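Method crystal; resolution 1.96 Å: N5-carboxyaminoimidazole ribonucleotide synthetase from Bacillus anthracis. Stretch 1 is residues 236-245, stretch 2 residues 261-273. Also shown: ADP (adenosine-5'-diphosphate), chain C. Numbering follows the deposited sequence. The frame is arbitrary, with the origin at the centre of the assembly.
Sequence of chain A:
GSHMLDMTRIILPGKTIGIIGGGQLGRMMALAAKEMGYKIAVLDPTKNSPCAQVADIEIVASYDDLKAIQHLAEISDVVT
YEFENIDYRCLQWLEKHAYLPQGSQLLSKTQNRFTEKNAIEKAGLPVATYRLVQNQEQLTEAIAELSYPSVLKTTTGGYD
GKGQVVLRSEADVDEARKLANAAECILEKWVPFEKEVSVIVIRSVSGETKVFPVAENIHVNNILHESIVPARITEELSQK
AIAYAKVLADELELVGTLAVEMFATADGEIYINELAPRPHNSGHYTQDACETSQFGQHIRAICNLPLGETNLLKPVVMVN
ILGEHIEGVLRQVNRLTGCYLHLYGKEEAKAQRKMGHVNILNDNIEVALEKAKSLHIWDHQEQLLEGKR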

ATOM      1  N   GLU A 236       4.076  31.051  -4.769  1.00 40.08           N
ATOM      2  CA  GLU A 236       4.504  31.838  -3.611  1.00 40.15           C
ATOM      3  C   GLU A 236       3.786  31.417  -2.331  1.00 38.92           C
ATOM      4  O   GLU A 236       4.422  31.296  -1.281  1.00 38.70           O
ATOM      5  CB  GLU A 236       4.310  33.337  -3.867  1.00 40.81           C
ATOM      6  CG  GLU A 236       5.395  33.976  -4.765  1.00 44.00           C
ATOM      7  CD  GLU A 236       5.479  33.371  -6.173  1.00 48.71           C
ATOM      8  OE1 GLU A 236       6.605  33.007  -6.589  1.00 50.02           O
ATOM      9  OE2 GLU A 236       4.426  33.248  -6.857  1.00 49.96           O
ATOM     10  N   LEU A 237       2.470  31.211  -2.428  1.00 37.24           N
ATOM     11  CA  LEU A 237       1.674  30.665  -1.336  1.00 35.87           C
ATOM     12  C   LEU A 237       2.125  29.256  -0.928  1.00 34.97           C
ATOM     13  O   LEU A 237       2.169  28.936   0.265  1.00 34.27           O
ATOM     14  CB  LEU A 237       0.179  30.645  -1.692  1.00 35.98           C
ATOM     15  CG  LEU A 237      -0.683  31.874  -1.374  1.00 36.73           C
ATOM     16  CD1 LEU A 237      -2.046  31.754  -1.999  1.00 35.77           C
ATOM     17  CD2 LEU A 237      -0.824  32.086   0.126  1.00 37.36           C
ATOM     18  N   SER A 238       2.432  28.422  -1.920  1.00 33.78           N
ATOM     19  CA  SER A 238       2.880  27.051  -1.684  1.00 33.60           C
ATOM     20  C   SER A 238       4.170  27.016  -0.893  1.00 32.43           C
ATOM     21  O   SER A 238       4.264  26.321   0.117  1.00 32.17           O
ATOM     22  CB  SER A 238       3.096  26.316  -3.008  1.00 33.61           C
ATOM     23  OG  SER A 238       1.856  26.064  -3.627  1.00 37.61           O
ATOM     24  N   GLN A 239       5.159  27.768  -1.365  1.00 31.78           N
ATOM     25  CA  GLN A 239       6.463  27.833  -0.711  1.00 31.70           C
ATOM     26  C   GLN A 239       6.351  28.354   0.721  1.00 30.18           C
ATOM     27  O   GLN A 239       7.057  27.889   1.596  1.00 29.68           O
ATOM     28  CB  GLN A 239       7.430  28.702  -1.512  1.00 32.18           C
ATOM     29  CG  GLN A 239       7.940  28.045  -2.784  1.00 35.35           C
ATOM     30  CD  GLN A 239       8.789  28.988  -3.642  1.00 39.64           C
ATOM     31  OE1 GLN A 239       9.013  30.153  -3.290  1.00 41.60           O
ATOM     32  NE2 GLN A 239       9.253  28.483  -4.778  1.00 41.24           N
ATOM     33  N   LYS A 240       5.458  29.314   0.932  1.00 29.47           N
ATOM     34  CA  LYS A 240       5.159  29.873   2.246  1.00 28.28           C
ATOM     35  C   LYS A 240       4.519  28.847   3.198  1.00 27.63           C
ATOM     36  O   LYS A 240       4.953  28.704   4.346  1.00 26.86           O
ATOM     37  CB  LYS A 240       4.227  31.065   2.070  1.00 28.51           C
ATOM     38  CG  LYS A 240       4.143  32.011   3.238  1.00 29.38           C
ATOM     39  CD  LYS A 240       3.145  33.122   2.903  1.00 32.09           C
ATOM     40  CE  LYS A 240       3.621  34.470   3.412  1.00 32.91           C
ATOM     41  NZ  LYS A 240       2.586  35.504   3.183  1.00 33.72           N
ATOM     42  N   ALA A 241       3.487  28.142   2.722  1.00 26.51           N
ATOM     43  CA  ALA A 241       2.836  27.123   3.528  1.00 25.97           C
ATOM     44  C   ALA A 241       3.843  26.052   3.946  1.00 25.91           C
ATOM     45  O   ALA A 241       3.857  25.636   5.109  1.00 25.57           O
ATOM     46  CB  ALA A 241       1.643  26.498   2.768  1.00 25.87           C
ATOM     47  N   ILE A 242       4.691  25.635   3.005  1.00 25.86           N
ATOM     48  CA  ILE A 242       5.716  24.620   3.278  1.00 26.33           C
ATOM     49  C   ILE A 242       6.760  25.120   4.272  1.00 26.38           C
ATOM     50  O   ILE A 242       7.130  24.399   5.207  1.00 26.12           O
ATOM     51  CB  ILE A 242       6.378  24.104   1.981  1.00 26.67           C
ATOM     52  CG1 ILE A 242       5.395  23.209   1.227  1.00 26.60           C
ATOM     53  CG2 ILE A 242       7.627  23.291   2.286  1.00 26.33           C
ATOM     54  CD1 ILE A 242       5.629  23.198  -0.238  1.00 29.33           C
ATOM     55  N   ALA A 243       7.221  26.357   4.078  1.00 25.99           N
ATOM     56  CA  ALA A 243       8.174  26.962   5.015  1.00 26.22           C
ATOM     57  C   ALA A 243       7.589  27.033   6.431  1.00 25.64           C
ATOM     58  O   ALA A 243       8.265  26.704   7.403  1.00 25.40           O
ATOM     59  CB  ALA A 243       8.604  28.361   4.532  1.00 25.60           C
ATOM     60  N   TYR A 244       6.326  27.443   6.534  1.00 25.75           N
ATOM     61  CA  TYR A 244       5.653  27.576   7.840  1.00 25.57           C
ATOM     62  C   TYR A 244       5.605  26.235   8.564  1.00 25.85           C
ATOM     63  O   TYR A 244       5.902  26.149   9.773  1.00 25.86           O
ATOM     64  CB  TYR A 244       4.234  28.128   7.655  1.00 25.57           C
ATOM     65  CG  TYR A 244       4.137  29.624   7.399  1.00 24.25           C
ATOM     66  CD1 TYR A 244       2.905  30.284   7.518  1.00 24.80           C
ATOM     67  CD2 TYR A 244       5.258  30.382   7.057  1.00 25.37           C
ATOM     68  CE1 TYR A 244       2.796  31.652   7.292  1.00 23.47           C
ATOM     69  CE2 TYR A 244       5.158  31.769   6.839  1.00 25.90           C
ATOM     70  CZ  TYR A 244       3.918  32.388   6.963  1.00 24.63           C
ATOM     71  OH  TYR A 244       3.803  33.751   6.744  1.00 25.41           O
ATOM     72  N   ALA A 245       5.249  25.188   7.817  1.00 26.16           N
ATOM     73  CA  ALA A 245       5.183  23.828   8.358  1.00 26.54           C
ATOM     74  C   ALA A 245       6.536  23.342   8.879  1.00 26.78           C
ATOM     75  O   ALA A 245       6.613  22.770   9.965  1.00 26.16           O
ATOM     76  CB  ALA A 245       4.625  22.852   7.306  1.00 26.55           C
ATOM     77  N   GLU A 261      -3.117  22.768   9.366  1.00 23.19           N
ATOM     78  CA  GLU A 261      -4.199  23.342   8.571  1.00 24.40           C
ATOM     79  C   GLU A 261      -4.114  24.850   8.601  1.00 24.19           C
ATOM     80  O   GLU A 261      -3.840  25.435   9.644  1.00 23.52           O
ATOM     81  CB  GLU A 261      -5.572  22.867   9.047  1.00 24.77           C
ATOM     82  CG  GLU A 261      -5.794  21.370   8.814  1.00 28.90           C
ATOM     83  CD  GLU A 261      -7.226  20.962   9.107  1.00 34.30           C
ATOM     84  OE1 GLU A 261      -7.514  20.595  10.265  1.00 37.23           O
ATOM     85  OE2 GLU A 261      -8.071  21.033   8.181  1.00 38.23           O
ATOM     86  N   MET A 262      -4.367  25.453   7.444  1.00 24.70           N
ATOM     87  CA  MET A 262      -4.070  26.854   7.185  1.00 25.88           C
ATOM     88  C   MET A 262      -5.166  27.506   6.357  1.00 25.97           C
ATOM     89  O   MET A 262      -5.867  26.819   5.627  1.00 26.03           O
ATOM     90  CB  MET A 262      -2.749  26.962   6.418  1.00 26.10           C
ATOM     91  CG  MET A 262      -1.508  26.650   7.262  1.00 28.18           C
ATOM     92  SD  MET A 262      -0.010  26.487   6.259  1.00 29.83           S
ATOM     93  CE  MET A 262       0.043  24.725   6.025  1.00 32.36           C
ATOM     94  N   PHE A 263      -5.314  28.825   6.508  1.00 26.65           N
ATOM     95  CA  PHE A 263      -6.128  29.666   5.628  1.00 27.11           C
ATOM     96  C   PHE A 263      -5.202  30.509   4.733  1.00 28.12           C
ATOM     97  O   PHE A 263      -4.263  31.170   5.219  1.00 27.96           O
ATOM     98  CB  PHE A 263      -7.022  30.629   6.432  1.00 27.63           C
ATOM     99  CG  PHE A 263      -7.916  29.968   7.461  1.00 28.66           C
ATOM    100  CD1 PHE A 263      -7.860  30.369   8.788  1.00 29.27           C
ATOM    101  CD2 PHE A 263      -8.836  28.986   7.100  1.00 30.47           C
ATOM    102  CE1 PHE A 263      -8.695  29.798   9.751  1.00 31.49           C
ATOM    103  CE2 PHE A 263      -9.671  28.399   8.058  1.00 32.07           C
ATOM    104  CZ  PHE A 263      -9.599  28.806   9.387  1.00 30.85           C
ATOM    105  N   ALA A 264      -5.469  30.481   3.429  1.00 28.70           N
ATOM    106  CA  ALA A 264      -4.718  31.255   2.451  1.00 29.88           C
ATOM    107  C   ALA A 264      -5.605  32.357   1.875  1.00 31.05           C
ATOM    108  O   ALA A 264      -6.714  32.085   1.408  1.00 30.76           O
ATOM    109  CB  ALA A 264      -4.210  30.341   1.343  1.00 30.48           C
ATOM    110  N   THR A 265      -5.134  33.601   1.920  1.00 32.38           N
ATOM    111  CA  THR A 265      -5.936  34.718   1.403  1.00 33.79           C
ATOM    112  C   THR A 265      -5.637  34.994  -0.068  1.00 34.92           C
ATOM    113  O   THR A 265      -4.673  34.457  -0.627  1.00 35.49           O
ATOM    114  CB  THR A 265      -5.758  36.017   2.227  1.00 33.60           C
ATOM    115  OG1 THR A 265      -4.455  36.568   1.985  1.00 33.07           O
ATOM    116  CG2 THR A 265      -5.980  35.748   3.721  1.00 33.48           C
ATOM    117  N   ALA A 266      -6.478  35.814  -0.697  1.00 36.40           N
ATOM    118  CA  ALA A 266      -6.231  36.272  -2.064  1.00 37.66           C
ATOM    119  C   ALA A 266      -4.931  37.073  -2.115  1.00 38.64           C
ATOM    120  O   ALA A 266      -4.122  36.896  -3.032  1.00 39.44           O
ATOM    121  CB  ALA A 266      -7.407  37.095  -2.571  1.00 37.91           C
ATOM    122  N   ASP A 267      -4.725  37.921  -1.107  1.00 39.58           N
ATOM    123  CA  ASP A 267      -3.497  38.715  -0.952  1.00 40.16           C
ATOM    124  C   ASP A 267      -2.234  37.892  -0.705  1.00 39.36           C
ATOM    125  O   ASP A 267      -1.136  38.446  -0.618  1.00 39.90           O
ATOM    126  CB  ASP A 267      -3.660  39.727   0.186  1.00 41.10           C
ATOM    127  CG  ASP A 267      -4.362  40.998  -0.257  1.00 44.55           C
ATOM    128  OD1 ASP A 267      -5.044  41.626   0.595  1.00 48.26           O
ATOM    129  OD2 ASP A 267      -4.236  41.363  -1.452  1.00 47.68           O
ATOM    130  N   GLY A 268      -2.384  36.576  -0.594  1.00 37.89           N
ATOM    131  CA  GLY A 268      -1.243  35.711  -0.369  1.00 35.93           C
ATOM    132  C   GLY A 268      -0.819  35.603   1.088  1.00 34.48           C
ATOM    133  O   GLY A 268       0.314  35.244   1.368  1.00 34.00           O
ATOM    134  N   GLU A 269      -1.721  35.898   2.022  1.00 33.81           N
ATOM    135  CA  GLU A 269      -1.421  35.670   3.446  1.00 33.46           C
ATOM    136  C   GLU A 269      -1.733  34.236   3.830  1.00 32.60           C
ATOM    137  O   GLU A 269      -2.691  33.642   3.319  1.00 31.56           O
ATOM    138  CB  GLU A 269      -2.239  36.578   4.352  1.00 33.55           C
ATOM    139  CG  GLU A 269      -1.855  38.042   4.313  1.00 37.06           C
ATOM    140  CD  GLU A 269      -2.912  38.922   4.954  1.00 41.29           C
ATOM    141  OE1 GLU A 269      -2.552  39.751   5.815  1.00 43.24           O
ATOM    142  OE2 GLU A 269      -4.110  38.778   4.606  1.00 43.82           O
ATOM    143  N   ILE A 270      -0.926  33.690   4.739  1.00 31.39           N
ATOM    144  CA  ILE A 270      -1.239  32.418   5.366  1.00 30.57           C
ATOM    145  C   ILE A 270      -1.486  32.642   6.856  1.00 29.67           C
ATOM    146  O   ILE A 270      -0.701  33.324   7.528  1.00 29.27           O
ATOM    147  CB  ILE A 270      -0.118  31.346   5.164  1.00 30.87           C
ATOM    148  CG1 ILE A 270       0.102  31.021   3.678  1.00 32.14           C
ATOM    149  CG2 ILE A 270      -0.423  30.067   5.974  1.00 30.38           C
ATOM    150  CD1 ILE A 270      -0.886  30.027   3.087  1.00 35.65           C
ATOM    151  N   TYR A 271      -2.585  32.088   7.358  1.00 28.56           N
ATOM    152  CA  TYR A 271      -2.803  31.974   8.798  1.00 28.31           C
ATOM    153  C   TYR A 271      -2.952  30.512   9.192  1.00 27.83           C
ATOM    154  O   TYR A 271      -3.653  29.754   8.512  1.00 27.65           O
ATOM    155  CB  TYR A 271      -4.023  32.796   9.231  1.00 28.74           C
ATOM    156  CG  TYR A 271      -3.842  34.280   8.933  1.00 31.05           C
ATOM    157  CD1 TYR A 271      -4.360  34.850   7.763  1.00 33.32           C
ATOM    158  CD2 TYR A 271      -3.109  35.095   9.796  1.00 33.90           C
ATOM    159  CE1 TYR A 271      -4.169  36.215   7.470  1.00 35.13           C
ATOM    160  CE2 TYR A 271      -2.913  36.455   9.522  1.00 36.68           C
ATOM    161  CZ  TYR A 271      -3.450  37.009   8.359  1.00 37.08           C
ATOM    162  OH  TYR A 271      -3.243  38.351   8.090  1.00 38.75           O
ATOM    163  N   ILE A 272      -2.286  30.115  10.280  1.00 27.04           N
ATOM    164  CA  ILE A 272      -2.389  28.747  10.784  1.00 27.03           C
ATOM    165  C   ILE A 272      -3.684  28.589  11.579  1.00 26.89           C
ATOM    166  O   ILE A 272      -3.931  29.346  12.514  1.00 26.73           O
ATOM    167  CB  ILE A 272      -1.196  28.342  11.697  1.00 26.36           C
ATOM    168  CG1 ILE A 272       0.158  28.794  11.114  1.00 27.24           C
ATOM    169  CG2 ILE A 272      -1.228  26.838  11.965  1.00 25.55           C
ATOM    170  CD1 ILE A 272       0.562  28.136   9.785  1.00 26.25           C
ATOM    171  N   ASN A 273      -4.489  27.599  11.212  1.00 26.95           N
ATOM    172  CA  ASN A 273      -5.783  27.357  11.861  1.00 27.87           C
ATOM    173  C   ASN A 273      -5.666  26.368  13.022  1.00 27.94           C
ATOM    174  O   ASN A 273      -5.969  26.707  14.169  1.00 28.22           O
ATOM    175  CB  ASN A 273      -6.805  26.855  10.821  1.00 28.58           C
ATOM    176  CG  ASN A 273      -8.170  26.504  11.433  1.00 30.70           C
ATOM    177  OD1 ASN A 273      -8.760  27.285  12.180  1.00 31.09           O
ATOM    178  ND2 ASN A 273      -8.698  25.339  11.058  1.00 34.73           N
TER
HETATM  179  PB  ADP C 400     -12.875  22.172  13.689  1.00 62.88           P
HETATM  180  O1B ADP C 400     -14.268  21.751  14.097  1.00 62.84           O
HETATM  181  O2B ADP C 400     -11.841  21.908  14.763  1.00 62.26           O
HETATM  182  O3B ADP C 400     -12.487  21.694  12.310  1.00 62.65           O
HETATM  183  PA  ADP C 400     -12.018  24.805  12.775  1.00 60.58           P
HETATM  184  O1A ADP C 400     -11.168  24.044  11.778  1.00 61.16           O
HETATM  185  O2A ADP C 400     -11.373  25.769  13.744  1.00 60.28           O
HETATM  186  O3A ADP C 400     -12.971  23.791  13.610  1.00 61.78           O
HETATM  187  O5' ADP C 400     -13.089  25.668  11.942  1.00 59.78           O
HETATM  188  C5' ADP C 400     -14.085  25.009  11.164  1.00 59.37           C
HETATM  189  C4' ADP C 400     -14.352  25.814   9.901  1.00 58.68           C
HETATM  190  O4' ADP C 400     -14.778  27.129  10.261  1.00 57.97           O
HETATM  191  C3' ADP C 400     -13.098  25.977   9.055  1.00 58.29           C
HETATM  192  O3' ADP C 400     -13.043  24.992   8.019  1.00 59.10           O
HETATM  193  C2' ADP C 400     -13.204  27.383   8.499  1.00 58.33           C
HETATM  194  O2' ADP C 400     -13.800  27.348   7.199  1.00 57.59           O
HETATM  195  C1' ADP C 400     -14.139  28.118   9.447  1.00 57.50           C
HETATM  196  N9  ADP C 400     -13.364  29.063  10.300  1.00 56.66           N
HETATM  197  C8  ADP C 400     -12.836  28.785  11.511  1.00 56.00           C
HETATM  198  N7  ADP C 400     -12.191  29.862  12.026  1.00 55.36           N
HETATM  199  C5  ADP C 400     -12.303  30.863  11.138  1.00 54.99           C
HETATM  200  C6  ADP C 400     -11.850  32.275  11.057  1.00 54.68           C
HETATM  201  N6  ADP C 400     -11.132  32.843  12.058  1.00 52.96           N
HETATM  202  N1  ADP C 400     -12.181  32.975   9.942  1.00 54.85           N
HETATM  203  C2  ADP C 400     -12.890  32.428   8.937  1.00 54.93           C
HETATM  204  N3  ADP C 400     -13.330  31.157   8.947  1.00 55.17           N
HETATM  205  C4  ADP C 400     -13.078  30.337  10.001  1.00 55.74           C

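A helix packs here on one face of a β hairpin, and its contacting residues, L237, K240, A241 and Y244, follow the three-and-four spacing that returns a helix to the same side. The helix axis passes 9.6 Å from that of strand 270-273 at its closest approach, the two running at 41° to each other.

The main bump on the hairpin is I270, whose CA-to-CB bond points toward the helix. Its CD1 lies 3.6 Å from L237 CD2, its CG1 3.8 Å from K240 CD, and its CB 3.6 Å from Y244 CE1, so one branched side chain is held among three helical ones. A241 forms the shallow floor of this hollow: its small CB leaves I270 CD1 at 4.4 Å and meets M262 SD, from the neighbouring strand, at 3.9 Å. Farther along, the Y244 ring also reaches I272, with CD1 of Y244 3.9 Å from CD1 of I272.

L237 is the reciprocal bump. It starts sideways, but its end comes nearer and settles on the hairpin face beside the turn, where CD2 sits 4.0 Å from A264 CB and 3.6 Å from G268 O. The type I turn from T265 to G268 closes this end. The CA atoms of L237 and G268 are 5.9 Å apart. At phi/psi 83/22 an ideal CB on G268 would jam against the preceding carbonyl O, which by itself calls for glycine; it would stand 4.4 Å from L237 CG, so the helix is not what excludes it.

Polarity enters at the margin. K240 stretches its chain past I270 and donates from NZ to G268 O at 2.9 Å, the single hydrogen bond across the contact. The turn braces itself from within: E269 N donates to T265 OG1 at 2.8 Å. The rule is one of alternation: I270 faces the helix, while Y271 points away.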